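Local coordinates for klebicin C activity (Klebsiella pneumoniae, PDB 7NNA), which probably forms the elongated helical Tol-binding domain of a Klebsiella bacteriocin toxin that is imported into target cells through the efflux channel TolC, at residues A[52-55]-A[56-60]; A[100-103]-A[104-107]; A[185-188]-A[189-193]; A[113-116]-A[117-120]; A[29-32]-A[33-37]. All coordinates share one frame; numbering follows the deposited sequence. Where two conformers were deposited one is given.

Contact 1: A[52-55]-A[56-60]; sequences LSQQ and AAKAK
Q54 and K58 run side by side, one helical turn apart and pointing the same way, and the amide oxygen OE1 of Q54 lies 4.1 Å from CB of K58. In the backbone the K58 N-H reaches the Q54 carbonyl O at 2.9 Å, one rung of an unbroken ladder in which A56 N bonds to L52 O, A57 N to S53 O and A59 N to Q55 O. The amide end of Q55 comes to K58 through a water: the water donates to OE1 of Q55 at 3.0 Å, and NZ of K58 gives it a weak bond at 3.4 Å. Q55 folds at its second torsion (chi2 -70°), which brings the amide round, while the K58 chain stays extended and carries its ammonium group outward. The methyl of A57 is short enough to let Y127 of helix 93-197 come close, whereas A56 and A59 are exposed.

In the second shell, the chain of Q54 is bent at chi2, and its NE2 bonds to OE1 of Q134. That glutamine pair joins the two long helices: Q54 also packs on Y127 and L131, and K58 touches Y127, so this face of helix 14-79 lies against the antiparallel helix 93-197.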
# COMPACT_ATOMS: atom_id res chain seq x y z
N LEU A 52 -7.14 9.78 -8.19
CA LEU A 52 -8.42 10.46 -8.49
C LEU A 52 -8.42 11.93 -7.99
O LEU A 52 -8.82 12.86 -8.72
CB LEU A 52 -9.62 9.67 -7.85
CG LEU A 52 -11.03 10.32 -8.07
CD1 LEU A 52 -12.10 9.28 -8.33
CD2 LEU A 52 -11.43 11.29 -6.90
N SER A 53 -7.96 12.13 -6.76
CA SER A 53 -7.92 13.48 -6.17
C SER A 53 -6.90 14.38 -6.90
O SER A 53 -7.10 15.60 -7.00
CB SER A 53 -7.56 13.37 -4.70
OG SER A 53 -7.48 14.65 -4.11
N GLN A 54 -5.79 13.79 -7.36
CA GLN A 54 -4.76 14.52 -8.11
C GLN A 54 -5.36 14.95 -9.50
O GLN A 54 -5.22 16.14 -9.90
CB GLN A 54 -3.52 13.60 -8.28
CG GLN A 54 -2.45 14.16 -9.20
CD GLN A 54 -2.62 13.67 -10.60
OE1 GLN A 54 -2.81 14.45 -11.56
NE2 GLN A 54 -2.61 12.35 -10.76
N GLN A 55 -6.09 14.03 -10.20
CA GLN A 55 -6.69 14.39 -11.51
C GLN A 55 -7.69 15.57 -11.30
O GLN A 55 -7.76 16.48 -12.14
CB GLN A 55 -7.40 13.17 -12.19
CG GLN A 55 -6.52 11.91 -12.57
CD GLN A 55 -5.59 12.24 -13.72
OE1 GLN A 55 -5.84 13.15 -14.55
NE2 GLN A 55 -4.47 11.55 -13.80
N ALA A 56 -8.41 15.58 -10.16
CA ALA A 56 -9.36 16.70 -9.89
C ALA A 56 -8.61 18.03 -9.61
O ALA A 56 -9.07 19.08 -10.07
CB ALA A 56 -10.28 16.34 -8.71
N ALA A 57 -7.49 18.00 -8.87
CA ALA A 57 -6.73 19.23 -8.60
C ALA A 57 -6.09 19.76 -9.90
O ALA A 57 -6.09 20.97 -10.13
CB ALA A 57 -5.67 18.98 -7.54
N LYS A 58 -5.65 18.85 -10.78
CA LYS A 58 -5.07 19.18 -12.08
C LYS A 58 -6.10 19.91 -12.92
O LYS A 58 -5.82 20.99 -13.48
CB LYS A 58 -4.64 17.89 -12.80
CG LYS A 58 -3.77 18.19 -14.04
CD LYS A 58 -3.52 16.92 -14.85
CE LYS A 58 -2.44 17.08 -15.89
NZ LYS A 58 -2.15 15.79 -16.57
N ALA A 59 -7.34 19.39 -12.93
CA ALA A 59 -8.42 20.04 -13.68
C ALA A 59 -8.72 21.43 -13.10
O ALA A 59 -8.97 22.41 -13.84
CB ALA A 59 -9.67 19.17 -13.65
N LYS A 60 -8.72 21.53 -11.76
CA LYS A 60 -9.04 22.81 -11.12
C LYS A 60 -7.96 23.88 -11.39
O LYS A 60 -8.29 25.03 -11.72
CB LYS A 60 -9.30 22.57 -9.63
CG LYS A 60 -9.62 23.85 -8.88
CD LYS A 60 -9.95 23.52 -7.44
CE LYS A 60 -10.03 24.81 -6.65
NZ LYS A 60 -10.35 24.55 -5.25
O HOH W 1 -4.48 13.43 -17.19

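Contact 2: A[100-103]-A[104-107]; sequences AEFI and GRQK
The R105 guanidinium lies with one face over the helix backbone, E101 O standing 3.5 Å from its plane and F102 CA on the same side, both offset toward the rim. Its NH2 meets the F102 ring at the edge, in the ring plane, 3.9 Å from CD1 of F102; ring and guanidinium planes are 76° apart, so this is not a stack. The setting is an antiparallel helical hairpin, close to the loop joining helix 14-79 to helix 93-197. R105 folds back along its own helix by a bend at chi3 (-55°); its NE bonds to N78 OD1 at the end of helix 14-79 and its NH2 to T81 OG1 in the loop. Arginine suits the place because a long, multiply donating end can tie its helix to both the other helix and the loop.

On the following turn Q106 reaches the ring at a slant: its NE2 is 3.6 Å from CZ of F102, while its hydrogen bond goes to N79 OD1. F102 is the buried member, a large apolar group packed on T81, R82 and P83 of the loop and on N78 and N79. Along the outer side I103 and K107 run alongside each other, CG2 of I103 touching CG of K107 at 4.2 Å.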
# COMPACT_ATOMS: atom_id res chain seq x y z
N ALA A 100 -10.07 60.05 -16.09
CA ALA A 100 -10.45 59.54 -14.76
C ALA A 100 -11.24 58.21 -14.88
O ALA A 100 -11.00 57.24 -14.12
CB ALA A 100 -11.25 60.60 -13.98
N GLU A 101 -12.18 58.16 -15.86
CA GLU A 101 -12.94 56.93 -16.07
C GLU A 101 -12.08 55.79 -16.60
O GLU A 101 -12.27 54.62 -16.19
CB GLU A 101 -14.09 57.21 -17.07
CG GLU A 101 -15.20 58.05 -16.44
CD GLU A 101 -16.27 58.53 -17.41
OE1 GLU A 101 -16.37 57.96 -18.52
OE2 GLU A 101 -17.02 59.47 -17.05
N PHE A 102 -11.11 56.08 -17.49
CA PHE A 102 -10.21 55.03 -17.97
C PHE A 102 -9.38 54.48 -16.77
O PHE A 102 -9.20 53.25 -16.65
CB PHE A 102 -9.24 55.60 -19.07
CG PHE A 102 -8.12 54.62 -19.36
CD1 PHE A 102 -8.34 53.50 -20.16
CD2 PHE A 102 -6.85 54.80 -18.81
CE1 PHE A 102 -7.32 52.56 -20.36
CE2 PHE A 102 -5.84 53.87 -19.03
CZ PHE A 102 -6.10 52.73 -19.76
N ILE A 103 -8.85 55.38 -15.91
CA ILE A 103 -8.03 54.91 -14.78
C ILE A 103 -8.87 54.06 -13.84
O ILE A 103 -8.39 53.02 -13.39
CB ILE A 103 -7.42 56.14 -14.04
CG1 ILE A 103 -6.47 56.91 -14.96
CG2 ILE A 103 -6.70 55.69 -12.73
CD1 ILE A 103 -5.84 58.19 -14.22
N GLY A 104 -10.13 54.45 -13.61
CA GLY A 104 -11.02 53.69 -12.73
C GLY A 104 -11.25 52.29 -13.28
O GLY A 104 -11.27 51.32 -12.52
N ARG A 105 -11.45 52.18 -14.61
CA ARG A 105 -11.66 50.86 -15.25
C ARG A 105 -10.38 50.03 -15.19
O ARG A 105 -10.44 48.83 -14.91
CB ARG A 105 -11.98 51.05 -16.73
CG ARG A 105 -13.45 51.48 -16.99
CD ARG A 105 -13.81 51.32 -18.44
NE ARG A 105 -12.89 52.03 -19.35
CZ ARG A 105 -13.06 53.27 -19.81
NH1 ARG A 105 -14.01 54.05 -19.29
NH2 ARG A 105 -12.23 53.77 -20.71
N GLN A 106 -9.22 50.66 -15.42
CA GLN A 106 -7.95 49.89 -15.37
C GLN A 106 -7.65 49.38 -13.92
O GLN A 106 -7.19 48.24 -13.73
CB GLN A 106 -6.81 50.75 -15.93
CG GLN A 106 -5.50 49.99 -16.07
CD GLN A 106 -4.45 50.88 -16.64
OE1 GLN A 106 -4.07 51.88 -16.03
NE2 GLN A 106 -4.00 50.57 -17.82
N LYS A 107 -7.95 50.18 -12.90
CA LYS A 107 -7.73 49.83 -11.51
C LYS A 107 -8.68 48.70 -11.09
O LYS A 107 -8.28 47.80 -10.29
CB LYS A 107 -8.03 51.05 -10.59
CG LYS A 107 -6.94 52.12 -10.62
CD LYS A 107 -5.82 51.88 -9.59
CE LYS A 107 -4.62 52.82 -9.71
NZ LYS A 107 -3.54 52.51 -8.71

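Contact 3: A[185-188]-A[189-193]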
# COMPACT_ATOMS: atom_id res chain seq x y z
N ARG A 185 8.69 -60.26 19.41
CA ARG A 185 8.90 -61.45 18.58
C ARG A 185 10.25 -62.06 18.84
O ARG A 185 10.37 -63.29 18.86
CB ARG A 185 8.83 -61.10 17.08
CG ARG A 185 7.47 -60.66 16.65
CD ARG A 185 7.02 -61.31 15.34
NE ARG A 185 5.74 -60.72 14.94
CZ ARG A 185 4.55 -61.27 15.14
NH1 ARG A 185 4.46 -62.48 15.66
NH2 ARG A 185 3.45 -60.60 14.82
N LYS A 186 11.27 -61.23 19.10
CA LYS A 186 12.59 -61.79 19.36
C LYS A 186 12.57 -62.66 20.66
O LYS A 186 13.12 -63.76 20.65
CB LYS A 186 13.67 -60.69 19.33
CG LYS A 186 15.09 -61.22 19.54
CD LYS A 186 16.12 -60.10 19.53
CE LYS A 186 17.52 -60.67 19.55
NZ LYS A 186 18.33 -60.10 20.67
N ALA A 187 11.87 -62.21 21.73
CA ALA A 187 11.81 -62.96 23.00
C ALA A 187 11.01 -64.22 22.84
O ALA A 187 11.41 -65.26 23.35
CB ALA A 187 11.17 -62.09 24.11
N GLU A 188 9.87 -64.15 22.12
CA GLU A 188 9.06 -65.36 21.90
C GLU A 188 9.86 -66.41 21.10
O GLU A 188 9.86 -67.57 21.46
CB GLU A 188 7.77 -64.96 21.14
CG GLU A 188 6.97 -66.13 20.61
CD GLU A 188 6.04 -65.85 19.42
OE1 GLU A 188 6.21 -64.83 18.71
OE2 GLU A 188 5.16 -66.72 19.19
N GLU A 189 10.58 -66.00 20.06
CA GLU A 189 11.38 -66.91 19.24
C GLU A 189 12.54 -67.48 20.04
O GLU A 189 12.81 -68.69 19.94
CB GLU A 189 11.94 -66.15 18.00
CG GLU A 189 10.85 -65.86 16.98
CD GLU A 189 11.24 -64.85 15.91
OE1 GLU A 189 12.45 -64.64 15.70
OE2 GLU A 189 10.32 -64.28 15.29
N ALA A 190 13.18 -66.65 20.88
CA ALA A 190 14.27 -67.17 21.72
C ALA A 190 13.77 -68.25 22.66
O ALA A 190 14.43 -69.30 22.82
CB ALA A 190 14.97 -65.98 22.47
N ARG A 191 12.57 -68.05 23.26
CA ARG A 191 12.02 -69.07 24.16
C ARG A 191 11.72 -70.35 23.39
O ARG A 191 12.10 -71.45 23.83
CB ARG A 191 10.75 -68.56 24.84
CG ARG A 191 10.96 -67.28 25.64
CD ARG A 191 9.75 -67.01 26.49
NE ARG A 191 8.62 -66.51 25.73
CZ ARG A 191 8.35 -65.21 25.54
NH1 ARG A 191 9.18 -64.29 26.00
NH2 ARG A 191 7.26 -64.84 24.89
N LYS A 192 11.05 -70.23 22.23
CA LYS A 192 10.68 -71.41 21.44
C LYS A 192 11.83 -72.15 20.78
O LYS A 192 11.76 -73.39 20.62
CB LYS A 192 9.63 -71.02 20.37
CG LYS A 192 8.31 -70.66 21.01
CD LYS A 192 7.35 -70.06 20.00
CE LYS A 192 5.96 -69.92 20.60
NZ LYS A 192 4.96 -69.41 19.61
N ALA A 193 12.98 -71.46 20.52
CA ALA A 193 14.17 -72.13 19.98
C ALA A 193 14.79 -73.08 20.96
O ALA A 193 15.30 -74.12 20.52
CB ALA A 193 15.22 -71.13 19.45
O HOH W 2 7.20 -68.18 23.57
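E188 and K192 form a salt bridge one turn apart along the solvent-facing surface of helix 93-197, near its C-terminal end, the centre of the contact about 71 Å from the centre of the chain. NZ of K192 lies 2.7 Å from OE2 of E188, a short, hydrogen-bonded ion pair. The ammonium comes to OE2 on the anti side, 21° out of the carboxylate plane. The first torsions differ: E188 sends CG away from its own backbone N (chi1 169°), whereas K192 holds CG beside its N (chi1 -69°), and the two chains slant across each other with CE of K192 3.9 Å from CG of E188. Lysine suits this place because its methylenes can lie along the helix while its charge reaches the acid. The other oxygen of E188, OE1, has a long, weak ion pair with R184.

E189 lies against the turn before it, its extended chain keeping CG 3.2 Å from R185 O and its OE2 3.9 Å from CB of R185. Their charged ends do not meet, and NE of R185 instead bridges to E181. R191 was modelled in two positions; in one of them its guanidinium lies over A187 O and E188 CA, an arrangement best treated as tentative. Underneath, the backbone bonds continue regularly, K192 N to E188 O at 3.0 Å among them.

Glutamate followed four residues later by lysine, with the acid nearer the N terminus, is a classic i to i+4 ion pair, characteristic of long, exposed, highly charged helices rich in alanine, glutamate, lysine and arginine.

Contact 4: A[113-116]-A[117-120]; sequences RKKA and EREA
R113 and E117 lie alongside each other one turn apart and are joined by a salt bridge, NH1 of R113 to OE1 of E117 at 2.9 Å. The bond is straight at the hydrogen (163°) and leaves in the plane of the guanidinium, yet it arrives well above the carboxylate plane, 56° out of it. The two flat groups therefore stand nearly perpendicular, 87° apart, and share a single contact in place of the two-pronged kind. A water bridges the same two groups, accepting from NH2 of R113 at 2.8 Å and donating to OE1 of E117 at 3.2 Å. R113 is bent at two torsions, and this turns the guanidinium back toward E117; a second acid, E110, binds both NH2 of R113 and NZ of K114.

Looser contacts occupy the outer side. In one of the two positions modelled for K115, OE1 of E119 touches its CE at 3.3 Å, but NZ remains 4.2 Å from that oxygen, so the pairing is tentative and beyond a salt bridge. R118 merely lies with one face of its guanidinium over K114 O.

Packing against helix 14-79 is made by A116, whose small methyl lies buried on H67, by R113 on L68 and V71, and by E117 on L68. The helical backbone bonds continue, A120 N to A116 O at 2.9 Å being one.

With acids at 110 and 117 flanking it along the helix, the R113 guanidinium has several anchors, which probably restrain its rotation and balance its charge at the border of the helix-helix interface.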
# COMPACT_ATOMS: atom_id res chain seq x y z
N ARG A 113 -7.96 40.94 -11.47
CA ARG A 113 -6.82 40.12 -11.97
C ARG A 113 -6.01 39.63 -10.78
O ARG A 113 -5.62 38.46 -10.73
CB ARG A 113 -5.94 40.96 -12.92
CG ARG A 113 -4.93 40.05 -13.69
CD ARG A 113 -3.62 40.81 -14.01
NE ARG A 113 -3.00 41.34 -12.78
CZ ARG A 113 -2.29 40.65 -11.89
NH1 ARG A 113 -1.97 39.37 -12.13
NH2 ARG A 113 -1.89 41.22 -10.77
N LYS A 114 -5.80 40.50 -9.79
CA LYS A 114 -5.07 40.12 -8.57
C LYS A 114 -5.79 38.98 -7.85
O LYS A 114 -5.13 38.03 -7.37
CB LYS A 114 -4.95 41.34 -7.62
CG LYS A 114 -3.75 42.23 -7.92
CD LYS A 114 -3.55 43.29 -6.79
CE LYS A 114 -2.23 44.05 -6.89
NZ LYS A 114 -2.04 44.97 -8.14
N LYS A 115 -7.12 39.04 -7.79
CA LYS A 115 -7.90 37.98 -7.16
C LYS A 115 -7.86 36.70 -7.99
O LYS A 115 -7.65 35.61 -7.43
CB LYS A 115 -9.33 38.46 -6.96
CG LYS A 115 -10.20 37.46 -6.23
CD LYS A 115 -11.65 37.82 -6.37
CE LYS A 115 -12.51 36.92 -5.51
NZ LYS A 115 -13.94 37.18 -5.76
N ALA A 116 -8.01 36.79 -9.34
CA ALA A 116 -7.92 35.57 -10.17
C ALA A 116 -6.53 34.92 -10.03
O ALA A 116 -6.41 33.66 -10.01
CB ALA A 116 -8.20 35.88 -11.62
N GLU A 117 -5.49 35.77 -9.91
CA GLU A 117 -4.16 35.22 -9.75
C GLU A 117 -3.97 34.56 -8.39
O GLU A 117 -3.37 33.47 -8.31
CB GLU A 117 -3.06 36.24 -10.06
CG GLU A 117 -1.73 35.50 -10.08
CD GLU A 117 -0.59 36.24 -10.72
OE1 GLU A 117 -0.54 37.47 -10.54
OE2 GLU A 117 0.25 35.61 -11.41
N ARG A 118 -4.44 35.18 -7.31
CA ARG A 118 -4.37 34.55 -5.98
C ARG A 118 -5.05 33.14 -5.98
O ARG A 118 -4.49 32.15 -5.45
CB ARG A 118 -5.07 35.44 -4.95
CG ARG A 118 -4.11 35.94 -3.88
CD ARG A 118 -4.75 36.81 -2.81
NE ARG A 118 -4.91 38.18 -3.26
CZ ARG A 118 -6.08 38.76 -3.52
NH1 ARG A 118 -6.12 40.01 -3.96
NH2 ARG A 118 -7.21 38.10 -3.32
N GLU A 119 -6.20 33.04 -6.64
CA GLU A 119 -6.93 31.77 -6.73
C GLU A 119 -6.22 30.75 -7.61
O GLU A 119 -6.25 29.55 -7.28
CB GLU A 119 -8.37 31.99 -7.21
CG GLU A 119 -9.19 32.76 -6.20
CD GLU A 119 -10.65 32.95 -6.57
OE1 GLU A 119 -11.26 33.94 -6.10
OE2 GLU A 119 -11.18 32.12 -7.35
N ALA A 120 -5.58 31.19 -8.71
CA ALA A 120 -4.86 30.25 -9.57
C ALA A 120 -3.66 29.70 -8.81
O ALA A 120 -3.45 28.48 -8.82
CB ALA A 120 -4.42 30.94 -10.84
O HOH W 3 -0.82 39.92 -8.57

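Contact 5: A[29-32]-A[33-37]; sequences AKWT and TENLA
W31 presents one face of its indole to N35, one turn on: CB of N35 sits 4.1 Å from the centroid of the six-membered ring and 19° off its normal, a CH-pi contact. The N35 amide lies almost parallel to the ring, the planes 10° apart, with CG of N35 3.9 Å from CH2 of W31. With CG opposite the backbone N in both residues (chi1 near 180°), the two side chains run the same way. The amide is tied at its other end by a water that accepts from ND2 of N35 at 2.9 Å and donates to T32 O at 3.0 Å; asparagine suits the site, offering a flat group and an N-H together.

K30 and E34 make a long ion pair whose detail is doubtful, E34 having been modelled in two positions. Toward helix 93-197, T33 bonds through OG1 to E155 OE1, and L36 packs on A151 and on K147, with its CD1 4.3 Å from CG2 of T32.

The chemistry thus divides by side. W31 and N35 lie on the outward face, where water completes the bonding of the amide, while T33 and L36, with K30 beside E155, face the partner helix: a short hydroxyl to bond its acid and a branched apolar chain to pack on it.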
# COMPACT_ATOMS: atom_id res chain seq x y z
N ALA A 29 2.41 -17.17 11.54
CA ALA A 29 2.94 -16.68 10.25
C ALA A 29 1.83 -16.48 9.29
O ALA A 29 1.86 -15.47 8.54
CB ALA A 29 3.99 -17.68 9.68
N LYS A 30 0.84 -17.39 9.27
CA LYS A 30 -0.32 -17.19 8.38
C LYS A 30 -1.07 -15.93 8.74
O LYS A 30 -1.53 -15.24 7.83
CB LYS A 30 -1.35 -18.36 8.47
CG LYS A 30 -0.88 -19.59 7.77
CD LYS A 30 -1.91 -20.74 7.92
CE LYS A 30 -3.19 -20.36 7.25
NZ LYS A 30 -3.03 -20.24 5.78
N TRP A 31 -1.31 -15.70 10.03
CA TRP A 31 -2.04 -14.50 10.49
C TRP A 31 -1.25 -13.22 10.02
O TRP A 31 -1.85 -12.26 9.51
CB TRP A 31 -2.17 -14.55 12.03
CG TRP A 31 -3.06 -13.43 12.51
CD1 TRP A 31 -4.42 -13.47 12.66
CD2 TRP A 31 -2.66 -12.08 12.75
NE1 TRP A 31 -4.88 -12.23 13.02
CE2 TRP A 31 -3.84 -11.33 12.98
CE3 TRP A 31 -1.43 -11.40 12.72
CZ2 TRP A 31 -3.80 -9.95 13.26
CZ3 TRP A 31 -1.40 -10.03 12.94
CH2 TRP A 31 -2.57 -9.33 13.27
N THR A 32 0.07 -13.21 10.24
CA THR A 32 0.92 -12.06 9.83
C THR A 32 0.80 -11.80 8.32
O THR A 32 0.62 -10.64 7.91
CB THR A 32 2.35 -12.40 10.20
OG1 THR A 32 2.37 -12.34 11.62
CG2 THR A 32 3.40 -11.36 9.58
N THR A 33 0.90 -12.86 7.50
CA THR A 33 0.78 -12.68 6.04
C THR A 33 -0.61 -12.16 5.67
O THR A 33 -0.70 -11.22 4.89
CB THR A 33 1.01 -14.03 5.34
OG1 THR A 33 2.31 -14.46 5.61
CG2 THR A 33 0.82 -13.95 3.78
N GLU A 34 -1.66 -12.73 6.23
CA GLU A 34 -3.03 -12.31 5.93
C GLU A 34 -3.25 -10.85 6.31
O GLU A 34 -3.95 -10.13 5.57
CB GLU A 34 -4.04 -13.23 6.66
CG GLU A 34 -4.13 -14.63 6.06
CD GLU A 34 -4.77 -15.73 6.92
OE1 GLU A 34 -5.06 -15.48 8.11
OE2 GLU A 34 -4.93 -16.85 6.40
N ASN A 35 -2.70 -10.41 7.46
CA ASN A 35 -2.80 -9.02 7.92
C ASN A 35 -2.09 -8.08 6.95
O ASN A 35 -2.63 -7.02 6.59
CB ASN A 35 -2.27 -8.88 9.36
CG ASN A 35 -2.26 -7.43 9.88
OD1 ASN A 35 -3.32 -6.86 10.05
ND2 ASN A 35 -1.05 -6.80 10.06
N LEU A 36 -0.92 -8.51 6.44
CA LEU A 36 -0.21 -7.72 5.47
C LEU A 36 -0.88 -7.70 4.12
O LEU A 36 -0.84 -6.65 3.44
CB LEU A 36 1.28 -8.17 5.37
CG LEU A 36 2.15 -7.39 6.39
CD1 LEU A 36 3.45 -8.18 6.67
CD2 LEU A 36 2.52 -5.94 5.86
N ALA A 37 -1.51 -8.79 3.74
CA ALA A 37 -2.21 -8.87 2.45
C ALA A 37 -3.43 -7.91 2.49
O ALA A 37 -3.70 -7.19 1.51
CB ALA A 37 -2.65 -10.30 2.20
O HOH W 4 -3.92 -18.07 4.46
O HOH W 5 1.34 -8.49 9.84

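How the contacts relate
From the N terminus the order is contact 5, then contact 1, both on helix 14-79, followed after the connecting loop by contacts 2, 4 and 3 on helix 93-197. Each joins successive turns of one helix, so none closes a loop, and none nests in or crosses another; they run in series. What relates them is the antiparallel hairpin. Contact 2 lies beside the loop that joins the arms, contacts 1 and 4 lie on the two arms with nearest atoms about 6 Å apart, and contact 5 faces helix 93-197 further along. Contact 3 stands far beyond, its centre about 127 Å from that of contact 2, on the opposite side of the chain's centre.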